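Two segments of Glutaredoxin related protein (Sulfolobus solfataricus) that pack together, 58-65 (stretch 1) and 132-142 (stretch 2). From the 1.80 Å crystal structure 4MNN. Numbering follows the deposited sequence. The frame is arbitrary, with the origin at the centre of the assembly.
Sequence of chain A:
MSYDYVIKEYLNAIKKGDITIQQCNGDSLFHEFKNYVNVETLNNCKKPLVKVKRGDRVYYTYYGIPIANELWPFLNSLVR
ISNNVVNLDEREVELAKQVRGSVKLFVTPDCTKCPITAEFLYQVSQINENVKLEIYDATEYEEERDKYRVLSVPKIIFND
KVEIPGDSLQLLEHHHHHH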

ATOM      1  N   VAL A  58      10.844  -4.082  -2.767  1.00 19.80           N
ATOM      2  CA  VAL A  58       9.732  -3.623  -1.913  1.00 19.73           C
ATOM      3  C   VAL A  58       8.916  -2.607  -2.725  1.00 18.75           C
ATOM      4  O   VAL A  58       9.429  -1.558  -3.127  1.00 20.84           O
ATOM      5  CB  VAL A  58      10.244  -2.927  -0.615  1.00 21.63           C
ATOM      6  CG1 VAL A  58       9.053  -2.388   0.214  1.00 19.63           C
ATOM      7  CG2 VAL A  58      11.078  -3.920   0.232  1.00 19.75           C
ATOM      8  N   TYR A  59       7.658  -2.938  -3.006  1.00 16.86           N
ATOM      9  CA  TYR A  59       6.788  -2.053  -3.751  1.00 14.19           C
ATOM     10  C   TYR A  59       6.259  -0.946  -2.882  1.00 15.34           C
ATOM     11  O   TYR A  59       6.169   0.203  -3.318  1.00 15.80           O
ATOM     12  CB  TYR A  59       5.647  -2.847  -4.376  1.00 17.01           C
ATOM     13  CG  TYR A  59       6.141  -3.657  -5.552  1.00 17.42           C
ATOM     14  CD1 TYR A  59       6.834  -4.850  -5.355  1.00 17.36           C
ATOM     15  CD2 TYR A  59       5.974  -3.188  -6.861  1.00 18.19           C
ATOM     16  CE1 TYR A  59       7.369  -5.576  -6.446  1.00 19.82           C
ATOM     17  CE2 TYR A  59       6.498  -3.900  -7.953  1.00 19.72           C
ATOM     18  CZ  TYR A  59       7.192  -5.090  -7.728  1.00 19.53           C
ATOM     19  OH  TYR A  59       7.708  -5.816  -8.798  1.00 21.16           O
ATOM     20  N   TYR A  60       5.912  -1.281  -1.646  1.00 13.72           N
ATOM     21  CA  TYR A  60       5.478  -0.253  -0.709  1.00 13.72           C
ATOM     22  C   TYR A  60       5.307  -0.849   0.668  1.00 14.50           C
ATOM     23  O   TYR A  60       5.340  -2.072   0.839  1.00 14.65           O
ATOM     24  CB  TYR A  60       4.150   0.372  -1.184  1.00 15.34           C
ATOM     25  CG  TYR A  60       2.992  -0.600  -1.265  1.00 16.63           C
ATOM     26  CD1 TYR A  60       2.279  -0.961  -0.123  1.00 17.93           C
ATOM     27  CD2 TYR A  60       2.620  -1.179  -2.486  1.00 17.31           C
ATOM     28  CE1 TYR A  60       1.216  -1.869  -0.194  1.00 18.46           C
ATOM     29  CE2 TYR A  60       1.558  -2.110  -2.567  1.00 16.85           C
ATOM     30  CZ  TYR A  60       0.867  -2.444  -1.428  1.00 19.25           C
ATOM     31  OH  TYR A  60      -0.184  -3.366  -1.447  1.00 20.60           O
ATOM     32  N   THR A  61       5.124   0.029   1.648  1.00 14.90           N
ATOM     33  CA  THR A  61       4.852  -0.381   3.020  1.00 14.24           C
ATOM     34  C   THR A  61       3.594   0.400   3.381  1.00 15.44           C
ATOM     35  O   THR A  61       3.503   1.606   3.091  1.00 15.91           O
ATOM     36  CB  THR A  61       5.910   0.083   4.033  1.00 15.67           C
ATOM     37  OG1 THR A  61       7.163  -0.507   3.721  1.00 20.39           O
ATOM     38  CG2 THR A  61       5.510  -0.362   5.462  1.00 16.00           C
ATOM     39  N   TYR A  62       2.648  -0.296   3.993  1.00 13.02           N
ATOM     40  CA  TYR A  62       1.411   0.291   4.455  1.00 13.64           C
ATOM     41  C   TYR A  62       1.521   0.231   5.983  1.00 13.61           C
ATOM     42  O   TYR A  62       1.610  -0.884   6.565  1.00 14.27           O
ATOM     43  CB  TYR A  62       0.240  -0.583   4.004  1.00 13.08           C
ATOM     44  CG  TYR A  62      -1.104   0.026   4.288  1.00 13.52           C
ATOM     45  CD1 TYR A  62      -1.887   0.576   3.262  1.00 11.22           C
ATOM     46  CD2 TYR A  62      -1.624   0.038   5.599  1.00 15.92           C
ATOM     47  CE1 TYR A  62      -3.154   1.121   3.534  1.00 12.57           C
ATOM     48  CE2 TYR A  62      -2.885   0.579   5.882  1.00 13.85           C
ATOM     49  CZ  TYR A  62      -3.641   1.120   4.857  1.00 13.38           C
ATOM     50  OH  TYR A  62      -4.870   1.686   5.165  1.00 16.93           O
ATOM     51  N   TYR A  63       1.544   1.401   6.610  1.00 14.30           N
ATOM     52  CA  TYR A  63       1.616   1.518   8.054  1.00 16.03           C
ATOM     53  C   TYR A  63       0.199   1.598   8.627  1.00 14.13           C
ATOM     54  O   TYR A  63      -0.445   2.646   8.593  1.00 12.17           O
ATOM     55  CB  TYR A  63       2.445   2.748   8.418  1.00 17.92           C
ATOM     56  CG  TYR A  63       3.895   2.596   7.967  1.00 19.36           C
ATOM     57  CD1 TYR A  63       4.355   3.200   6.783  1.00 19.10           C
ATOM     58  CD2 TYR A  63       4.818   1.889   8.761  1.00 20.00           C
ATOM     59  CE1 TYR A  63       5.682   3.115   6.411  1.00 19.89           C
ATOM     60  CE2 TYR A  63       6.165   1.801   8.401  1.00 22.07           C
ATOM     61  CZ  TYR A  63       6.588   2.414   7.229  1.00 22.86           C
ATOM     62  OH  TYR A  63       7.917   2.320   6.858  1.00 26.72           O
ATOM     63  N   GLY A  64      -0.250   0.447   9.145  1.00 15.25           N
ATOM     64  CA  GLY A  64      -1.577   0.263   9.701  1.00 16.37           C
ATOM     65  C   GLY A  64      -2.003  -1.083   9.156  1.00 16.80           C
ATOM     66  O   GLY A  64      -1.130  -1.888   8.780  1.00 17.02           O
ATOM     67  N   ILE A  65      -3.306  -1.334   9.076  1.00 15.81           N
ATOM     68  CA  ILE A  65      -3.785  -2.609   8.512  1.00 16.38           C
ATOM     69  C   ILE A  65      -4.777  -2.205   7.433  1.00 16.35           C
ATOM     70  O   ILE A  65      -5.746  -1.493   7.688  1.00 16.52           O
ATOM     71  CB  ILE A  65      -4.467  -3.505   9.590  1.00 18.80           C
ATOM     72  CG1 ILE A  65      -3.450  -3.816  10.703  1.00 19.42           C
ATOM     73  CG2 ILE A  65      -5.001  -4.783   8.937  1.00 17.29           C
ATOM     74  CD1 ILE A  65      -4.043  -4.616  11.871  1.00 24.11           C
ATOM     75  N   LYS A 132       9.727   5.794  -3.542  1.00 16.77           N
ATOM     76  CA  LYS A 132       9.637   4.951  -2.349  1.00 16.83           C
ATOM     77  C   LYS A 132       8.289   5.310  -1.737  1.00 15.43           C
ATOM     78  O   LYS A 132       8.155   6.348  -1.093  1.00 15.42           O
ATOM     79  CB  LYS A 132      10.756   5.244  -1.349  1.00 20.87           C
ATOM     80  CG  LYS A 132      10.630   4.320  -0.125  1.00 24.11           C
ATOM     81  CD  LYS A 132      11.628   4.639   0.949  1.00 29.16           C
ATOM     82  CE  LYS A 132      11.583   3.565   2.008  1.00 34.16           C
ATOM     83  NZ  LYS A 132      12.564   3.769   3.097  1.00 34.08           N
ATOM     84  N   LEU A 133       7.291   4.455  -1.998  1.00 13.80           N
ATOM     85  CA  LEU A 133       5.918   4.661  -1.531  1.00 12.32           C
ATOM     86  C   LEU A 133       5.644   4.100  -0.142  1.00 12.48           C
ATOM     87  O   LEU A 133       5.922   2.940   0.140  1.00 12.68           O
ATOM     88  CB  LEU A 133       4.917   4.009  -2.527  1.00 12.45           C
ATOM     89  CG  LEU A 133       3.430   4.119  -2.123  1.00 12.12           C
ATOM     90  CD1 LEU A 133       3.041   5.601  -2.120  1.00 10.54           C
ATOM     91  CD2 LEU A 133       2.551   3.307  -3.092  1.00 13.37           C
ATOM     92  N   GLU A 134       5.088   4.930   0.723  1.00 13.32           N
ATOM     93  CA  GLU A 134       4.694   4.495   2.067  1.00 14.60           C
ATOM     94  C   GLU A 134       3.295   5.018   2.278  1.00 15.57           C
ATOM     95  O   GLU A 134       3.013   6.177   1.921  1.00 17.70           O
ATOM     96  CB  GLU A 134       5.646   5.075   3.122  1.00 14.65           C
ATOM     97  CG  GLU A 134       7.048   4.411   3.009  1.00 18.74           C
ATOM     98  CD  GLU A 134       8.086   4.992   3.951  1.00 19.55           C
ATOM     99  OE1 GLU A 134       8.413   6.188   3.830  1.00 24.18           O
ATOM    100  OE2 GLU A 134       8.572   4.235   4.803  1.00 25.07           O
ATOM    101  N   ILE A 135       2.419   4.187   2.843  1.00 13.10           N
ATOM    102  CA  ILE A 135       1.037   4.602   3.099  1.00 13.37           C
ATOM    103  C   ILE A 135       0.887   4.577   4.595  1.00 13.47           C
ATOM    104  O   ILE A 135       1.384   3.667   5.225  1.00 14.73           O
ATOM    105  CB  ILE A 135       0.018   3.590   2.544  1.00 14.45           C
ATOM    106  CG1 ILE A 135       0.423   3.151   1.131  1.00 17.61           C
ATOM    107  CG2 ILE A 135      -1.393   4.212   2.595  1.00 13.93           C
ATOM    108  CD1 ILE A 135       0.425   4.246   0.097  1.00 17.11           C
ATOM    109  N   TYR A 136       0.215   5.576   5.160  1.00 14.42           N
ATOM    110  CA  TYR A 136       0.008   5.627   6.609  1.00 14.44           C
ATOM    111  C   TYR A 136      -1.446   5.792   6.971  1.00 13.36           C
ATOM    112  O   TYR A 136      -2.093   6.684   6.457  1.00 14.21           O
ATOM    113  CB  TYR A 136       0.724   6.827   7.231  1.00 14.30           C
ATOM    114  CG  TYR A 136       2.227   6.791   7.118  1.00 15.73           C
ATOM    115  CD1 TYR A 136       2.879   7.232   5.953  1.00 16.32           C
ATOM    116  CD2 TYR A 136       2.999   6.317   8.181  1.00 17.27           C
ATOM    117  CE1 TYR A 136       4.273   7.209   5.848  1.00 17.94           C
ATOM    118  CE2 TYR A 136       4.400   6.277   8.086  1.00 20.69           C
ATOM    119  CZ  TYR A 136       5.025   6.726   6.925  1.00 19.95           C
ATOM    120  OH  TYR A 136       6.400   6.684   6.836  1.00 21.11           O
ATOM    121  N   ASP A 137      -1.946   4.928   7.854  1.00 14.56           N
ATOM    122  CA  ASP A 137      -3.297   5.065   8.401  1.00 14.57           C
ATOM    123  C   ASP A 137      -3.068   6.141   9.499  1.00 16.23           C
ATOM    124  O   ASP A 137      -2.445   5.882  10.545  1.00 17.34           O
ATOM    125  CB  ASP A 137      -3.778   3.770   9.055  1.00 15.01           C
ATOM    126  CG  ASP A 137      -5.167   3.917   9.725  1.00 16.61           C
ATOM    127  OD1 ASP A 137      -5.535   5.019  10.165  1.00 18.33           O
ATOM    128  OD2 ASP A 137      -5.887   2.915   9.853  1.00 17.46           O
ATOM    129  N   ALA A 138      -3.533   7.350   9.213  1.00 16.53           N
ATOM    130  CA  ALA A 138      -3.361   8.498  10.091  1.00 17.32           C
ATOM    131  C   ALA A 138      -3.993   8.351  11.474  1.00 19.00           C
ATOM    132  O   ALA A 138      -3.630   9.101  12.389  1.00 17.34           O
ATOM    133  CB  ALA A 138      -3.913   9.744   9.391  1.00 16.29           C
ATOM    134  N   THR A 139      -4.957   7.431  11.615  1.00 18.33           N
ATOM    135  CA  THR A 139      -5.599   7.212  12.924  1.00 20.36           C
ATOM    136  C   THR A 139      -4.710   6.367  13.809  1.00 21.06           C
ATOM    137  O   THR A 139      -4.742   6.464  15.048  1.00 21.99           O
ATOM    138  CB  THR A 139      -6.989   6.488  12.790  1.00 21.79           C
ATOM    139  OG1 THR A 139      -6.819   5.139  12.312  1.00 23.98           O
ATOM    140  CG2 THR A 139      -7.874   7.265  11.843  1.00 20.15           C
ATOM    141  N   GLU A 140      -3.891   5.545  13.171  1.00 19.48           N
ATOM    142  CA  GLU A 140      -2.987   4.647  13.887  1.00 19.17           C
ATOM    143  C   GLU A 140      -1.625   5.312  14.062  1.00 17.92           C
ATOM    144  O   GLU A 140      -1.050   5.309  15.156  1.00 19.19           O
ATOM    145  CB  GLU A 140      -2.858   3.340  13.073  1.00 19.78           C
ATOM    146  CG  GLU A 140      -1.983   2.262  13.693  1.00 20.48           C
ATOM    147  CD  GLU A 140      -2.522   1.805  15.029  1.00 25.32           C
ATOM    148  OE1 GLU A 140      -3.746   1.600  15.122  1.00 27.63           O
ATOM    149  OE2 GLU A 140      -1.725   1.654  15.965  1.00 27.72           O
ATOM    150  N   TYR A 141      -1.094   5.898  12.992  1.00 16.92           N
ATOM    151  CA  TYR A 141       0.210   6.565  13.074  1.00 15.49           C
ATOM    152  C   TYR A 141       0.017   8.071  13.255  1.00 18.41           C
ATOM    153  O   TYR A 141       0.334   8.889  12.363  1.00 15.84           O
ATOM    154  CB  TYR A 141       1.030   6.246  11.818  1.00 17.42           C
ATOM    155  CG  TYR A 141       1.585   4.833  11.847  1.00 16.24           C
ATOM    156  CD1 TYR A 141       0.756   3.721  11.670  1.00 14.70           C
ATOM    157  CD2 TYR A 141       2.939   4.614  12.070  1.00 15.86           C
ATOM    158  CE1 TYR A 141       1.281   2.426  11.705  1.00 14.82           C
ATOM    159  CE2 TYR A 141       3.485   3.318  12.116  1.00 15.51           C
ATOM    160  CZ  TYR A 141       2.665   2.235  11.923  1.00 16.32           C
ATOM    161  OH  TYR A 141       3.227   0.975  11.907  1.00 16.03           O
ATOM    162  N   GLU A 142      -0.520   8.435  14.426  1.00 18.08           N
ATOM    163  CA  GLU A 142      -0.803   9.851  14.742  1.00 20.27           C
ATOM    164  C   GLU A 142       0.414  10.778  14.777  1.00 19.22           C
ATOM    165  O   GLU A 142       0.317  11.951  14.416  1.00 18.94           O
ATOM    166  CB  GLU A 142      -1.545   9.934  16.078  1.00 22.80           C
ATOM    167  CG  GLU A 142      -2.720   8.958  16.144  1.00 28.83           C
ATOM    168  CD  GLU A 142      -3.485   9.037  17.457  1.00 30.19           C
ATOM    169  OE1 GLU A 142      -4.359   9.900  17.582  1.00 35.70           O
ATOM    170  OE2 GLU A 142      -3.205   8.236  18.356  1.00 35.01           O
TER
HETATM  171  O   HOH W   1       8.106   2.239  -3.551  1.00 19.09           O
HETATM  172  O   HOH W   2      -6.021   1.214   7.589  1.00 16.89           O
HETATM  173  O   HOH W   3      -4.556   0.456  10.769  1.00 18.62           O

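The two stretches are neighbouring parallel strands of one sheet, joined by a backbone hydrogen-bond ladder and, at its C-terminal end, by a cluster of tyrosine rings centred on Tyr63. The axes of strands 58-63 and 132-137 run 11° apart in direction and approach to 4.5 Å, and the contact buries 602 Å² summed over both sides.

The ladder follows the parallel pattern, in which alternate residues of one strand bond to both flanking residues of the other. Ile135 N donates to Thr61 O at 2.8 Å (163° at the hydrogen), Tyr63 N to Ile135 O at 2.7 Å (176°), and Asp137 N to Tyr63 O at 2.8 Å (174°). Toward the N-terminal end the pairing loosens: the bond from Thr61 N to Leu133 O is weak at 3.4 Å, and a water links Tyr59 O and Leu133 N, 2.8 Å from each.

Side chains alternate between the two faces. On one, Tyr62 CD1 lies 3.6 Å from Ile135 CB, and Tyr60 CB packs 3.8 Å from Leu133 CD2 before its ring leads away. All four residues are buried, a setting that suits the branched aliphatic and aromatic groups.

The other face carries Thr61, Tyr63, Glu134 and Tyr136. Tyr63, with chi1 in the m well, has 140 Å² covered by the opposite stretch, the largest share of any residue here. Its ring and that of Tyr136 are nearly parallel, with planes at 12° and centroids 4.6 Å apart, but are slid so that they barely overlap; Tyr63 CD1 comes within 3.3 Å of Tyr136 CE2. The Tyr63 hydroxyl reaches back along the strand, and its OH donates to Glu134 OE2 at 2.9 Å, giving the phenol a polar partner. At the other end of the side chain, Tyr63 CB sits over the face of the Tyr141 ring, 3.6 Å from its centroid and 15° off the normal, while the Tyr63 ring directs its edge toward that face.

Beyond the ladder, Gly64 fits a tight place. A CB there would stand 2.7 Å from Asp137 CB, a clash, and the phi/psi of 137/-156 would also jam it against the preceding carbonyl oxygen. Asp137 organises the turn that follows: its OD1 accepts from Thr139 OG1 at 2.5 Å and from Thr139 N at 2.9 Å. Its OD2 accepts from two waters, at 2.8 and 2.9 Å, which connect it to Ile65 O and Ile65 N respectively; the first water also accepts from Tyr62 OH at 2.7 Å.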